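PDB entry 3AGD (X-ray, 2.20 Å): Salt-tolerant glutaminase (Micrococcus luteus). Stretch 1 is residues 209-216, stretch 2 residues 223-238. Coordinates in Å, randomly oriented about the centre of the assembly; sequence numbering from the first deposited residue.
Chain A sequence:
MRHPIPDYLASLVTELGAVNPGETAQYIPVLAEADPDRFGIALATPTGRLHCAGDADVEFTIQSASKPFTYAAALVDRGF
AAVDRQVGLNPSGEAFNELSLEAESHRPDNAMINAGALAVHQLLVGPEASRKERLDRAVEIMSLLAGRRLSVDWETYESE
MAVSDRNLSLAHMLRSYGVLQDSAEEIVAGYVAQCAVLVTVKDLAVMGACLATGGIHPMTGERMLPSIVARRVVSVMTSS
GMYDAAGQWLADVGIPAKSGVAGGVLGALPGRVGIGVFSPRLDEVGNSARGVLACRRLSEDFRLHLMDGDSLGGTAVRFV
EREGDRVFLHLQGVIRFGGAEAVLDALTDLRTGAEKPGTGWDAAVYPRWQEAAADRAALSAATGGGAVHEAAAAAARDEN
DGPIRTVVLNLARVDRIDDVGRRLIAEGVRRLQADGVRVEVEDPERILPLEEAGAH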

# COMPACT_ATOMS: atom_id res chain seq x y z
N ALA A 209 11.55 -9.75 -0.67
CA ALA A 209 10.32 -10.43 -1.07
C ALA A 209 9.63 -11.07 0.13
O ALA A 209 8.40 -11.09 0.21
N CYS A 210 10.41 -11.62 1.06
CA CYS A 210 9.86 -12.24 2.26
C CYS A 210 9.02 -11.21 3.02
O CYS A 210 8.03 -11.55 3.66
N LEU A 211 9.44 -9.95 2.96
CA LEU A 211 8.72 -8.88 3.63
C LEU A 211 7.52 -8.48 2.78
O LEU A 211 6.43 -8.26 3.29
N ALA A 212 7.72 -8.40 1.47
CA ALA A 212 6.68 -8.01 0.53
C ALA A 212 5.47 -8.94 0.51
O ALA A 212 4.34 -8.50 0.29
N THR A 213 5.70 -10.24 0.73
CA THR A 213 4.61 -11.22 0.71
C THR A 213 3.92 -11.31 2.06
O THR A 213 2.99 -12.10 2.24
N GLY A 214 4.37 -10.50 3.02
CA GLY A 214 3.77 -10.54 4.34
C GLY A 214 4.44 -11.58 5.24
O GLY A 214 3.86 -12.01 6.23
N GLY A 215 5.66 -11.99 4.88
CA GLY A 215 6.37 -12.96 5.70
C GLY A 215 6.52 -14.36 5.13
O GLY A 215 7.00 -15.26 5.82
N ILE A 216 6.14 -14.55 3.87
CA ILE A 216 6.25 -15.86 3.23
C ILE A 216 7.44 -15.94 2.27
O ILE A 216 7.63 -15.07 1.43
N ARG A 223 6.19 -19.87 5.86
CA ARG A 223 6.09 -18.59 6.55
C ARG A 223 7.32 -18.39 7.42
O ARG A 223 7.59 -19.19 8.32
N MET A 224 8.06 -17.33 7.15
CA MET A 224 9.27 -17.01 7.89
C MET A 224 9.00 -16.02 9.02
O MET A 224 9.70 -16.02 10.03
N LEU A 225 7.97 -15.19 8.83
CA LEU A 225 7.62 -14.18 9.83
C LEU A 225 6.12 -13.96 9.93
O LEU A 225 5.39 -14.12 8.95
N PRO A 226 5.63 -13.60 11.12
CA PRO A 226 4.19 -13.36 11.27
C PRO A 226 3.91 -12.18 10.35
O PRO A 226 4.73 -11.26 10.24
N SER A 227 2.77 -12.19 9.66
CA SER A 227 2.45 -11.09 8.75
C SER A 227 2.45 -9.75 9.49
O SER A 227 2.92 -8.75 8.96
N ILE A 228 1.94 -9.75 10.72
CA ILE A 228 1.89 -8.51 11.50
C ILE A 228 3.29 -7.93 11.74
O ILE A 228 3.45 -6.71 11.85
N VAL A 229 4.30 -8.79 11.83
CA VAL A 229 5.67 -8.33 12.03
C VAL A 229 6.20 -7.76 10.71
O VAL A 229 6.84 -6.71 10.69
N ALA A 230 5.92 -8.46 9.62
CA ALA A 230 6.36 -8.02 8.31
C ALA A 230 5.77 -6.64 8.00
O ALA A 230 6.47 -5.75 7.51
N ARG A 231 4.49 -6.46 8.30
CA ARG A 231 3.80 -5.20 8.06
C ARG A 231 4.42 -4.04 8.82
O ARG A 231 4.53 -2.92 8.30
N ARG A 232 4.82 -4.29 10.06
CA ARG A 232 5.43 -3.27 10.90
C ARG A 232 6.77 -2.86 10.31
O ARG A 232 7.13 -1.69 10.29
N VAL A 233 7.52 -3.85 9.84
CA VAL A 233 8.84 -3.59 9.28
C VAL A 233 8.75 -2.75 8.01
O VAL A 233 9.46 -1.75 7.86
N VAL A 234 7.87 -3.15 7.09
CA VAL A 234 7.75 -2.40 5.86
C VAL A 234 7.19 -1.00 6.13
O VAL A 234 7.53 -0.06 5.43
N SER A 235 6.35 -0.86 7.16
CA SER A 235 5.80 0.46 7.50
C SER A 235 6.94 1.38 7.93
O SER A 235 7.05 2.51 7.47
N VAL A 236 7.80 0.87 8.81
CA VAL A 236 8.94 1.64 9.31
C VAL A 236 9.93 2.00 8.20
O VAL A 236 10.53 3.08 8.21
N MET A 237 10.09 1.09 7.24
CA MET A 237 10.98 1.33 6.10
C MET A 237 10.40 2.48 5.28
O MET A 237 11.10 3.39 4.84
N THR A 238 9.09 2.43 5.08
CA THR A 238 8.39 3.45 4.31
C THR A 238 8.58 4.84 4.92
O THR A 238 9.01 5.77 4.23

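The carbonyl of Gly-215 anchors the contact by accepting two backbone hydrogen bonds, from Met-224 N to Gly-215 O at 2.7 Å and from Leu-225 N to Gly-215 O at 3.2 Å. Beside it, Arg-223 (chi1 t, chi2 t, chi3 m) starts sideways but brings its end back: NH1 donates to Gly-214 O at 3.0 Å and, within its own stretch, to Leu-225 O at 2.9 Å, so one nitrogen serves a carbonyl in each stretch. A water accepts from Arg-223 NH2 at 3.1 Å and donates to Thr-213 O at 2.9 Å. Ile-216 (m, t) lays CG1 over one face of the guanidinium.

Two glycines shape the turn, for different reasons. Both have positive phi, where a CB would be jammed against the preceding carbonyl O; Gly-214 follows the helix in a Schellman motif, while a CB on Gly-215 would in addition sit 2.2 Å from Leu-225 O, a clash.

Further out the packing is apolar. Ala-230 points toward the first stretch, its CB 3.6 Å from Gly-214 C, a small side chain set against bare backbone. Leu-211 (m, t) is the main plug, its CB 3.9 Å from Val-234 CG2, CD2 4.0 Å from Val-233 CG1 and 4.1 Å from Leu-225 CD1, and CD1 4.0 Å from Met-237 SD. Both valines are t; Leu-225 is m, t. Cys-210 (m) also points toward the second stretch, where its contact is looser, Cys-210 SG to Met-224 CG 4.4 Å.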

# COMPACT_ATOMS: atom_id res chain seq x y z
CB ALA A 209 10.62 -11.49 -2.12
CB CYS A 210 10.98 -12.76 3.16
SG CYS A 210 11.79 -14.29 2.62
CB LEU A 211 9.63 -7.66 3.83
CG LEU A 211 10.83 -7.78 4.78
CD1 LEU A 211 11.67 -6.50 4.71
CD2 LEU A 211 10.34 -8.02 6.21
CB ALA A 212 7.26 -7.89 -0.87
CB THR A 213 5.13 -12.62 0.36
OG1 THR A 213 6.08 -13.04 1.34
CG2 THR A 213 5.78 -12.63 -1.02
CB ILE A 216 4.95 -16.20 2.45
CG1 ILE A 216 3.77 -16.23 3.42
CG2 ILE A 216 5.09 -17.54 1.74
CD1 ILE A 216 2.41 -16.29 2.73
CB ARG A 223 4.82 -18.51 7.41
CG ARG A 223 4.73 -17.23 8.24
CD ARG A 223 3.33 -17.02 8.83
NE ARG A 223 2.33 -16.80 7.79
CZ ARG A 223 2.25 -15.69 7.05
NH1 ARG A 223 3.10 -14.69 7.23
NH2 ARG A 223 1.30 -15.60 6.13
CB MET A 224 10.33 -16.41 6.96
CG MET A 224 10.59 -17.22 5.71
SD MET A 224 10.94 -18.95 6.10
CE MET A 224 12.61 -18.83 6.73
CB LEU A 225 8.26 -12.83 9.47
CG LEU A 225 9.77 -12.64 9.39
CD1 LEU A 225 10.08 -11.31 8.71
CD2 LEU A 225 10.39 -12.68 10.79
CB PRO A 226 4.06 -12.98 12.74
CG PRO A 226 5.18 -13.77 13.40
CD PRO A 226 6.32 -13.56 12.43
CB SER A 227 1.08 -11.31 8.11
OG SER A 227 0.06 -11.28 9.10
CB ILE A 228 1.16 -8.74 12.85
CG1 ILE A 228 0.89 -7.39 13.51
CG2 ILE A 228 1.99 -9.63 13.76
CD1 ILE A 228 0.15 -7.50 14.83
CB VAL A 229 6.61 -9.48 12.48
CG1 VAL A 229 8.07 -9.07 12.27
CG2 VAL A 229 6.37 -9.80 13.96
CB ALA A 230 5.93 -9.02 7.25
CB ARG A 231 2.32 -5.32 8.44
CG ARG A 231 1.40 -5.82 7.33
CD ARG A 231 -0.03 -5.88 7.84
NE ARG A 231 -0.22 -4.94 8.94
CZ ARG A 231 -0.70 -5.26 10.14
NH1 ARG A 231 -1.05 -6.51 10.40
NH2 ARG A 231 -0.79 -4.34 11.09
CB ARG A 232 5.61 -3.79 12.33
CG ARG A 232 6.59 -2.99 13.19
CD ARG A 232 6.14 -1.56 13.44
NE ARG A 232 5.11 -1.45 14.47
CZ ARG A 232 5.32 -1.59 15.78
NH1 ARG A 232 6.54 -1.85 16.24
NH2 ARG A 232 4.32 -1.46 16.64
CB VAL A 233 9.57 -4.91 8.97
CG1 VAL A 233 10.87 -4.63 8.24
CG2 VAL A 233 9.85 -5.65 10.28
CB VAL A 234 6.89 -3.15 4.84
CG1 VAL A 234 6.85 -2.39 3.53
CG2 VAL A 234 7.48 -4.56 4.62
CB SER A 235 4.77 0.36 8.64
OG SER A 235 3.55 -0.22 8.20
CB VAL A 236 9.64 0.87 10.45
CG1 VAL A 236 10.92 1.58 10.87
CG2 VAL A 236 8.69 0.75 11.63
CB MET A 237 11.07 0.08 5.21
CG MET A 237 12.00 -1.01 5.71
SD MET A 237 11.87 -2.52 4.70
CE MET A 237 12.64 -1.97 3.17
CB THR A 238 6.88 3.13 4.25
OG1 THR A 238 6.69 1.84 3.66
CG2 THR A 238 6.14 4.17 3.41
O HOH W 1 1.16 -13.02 4.36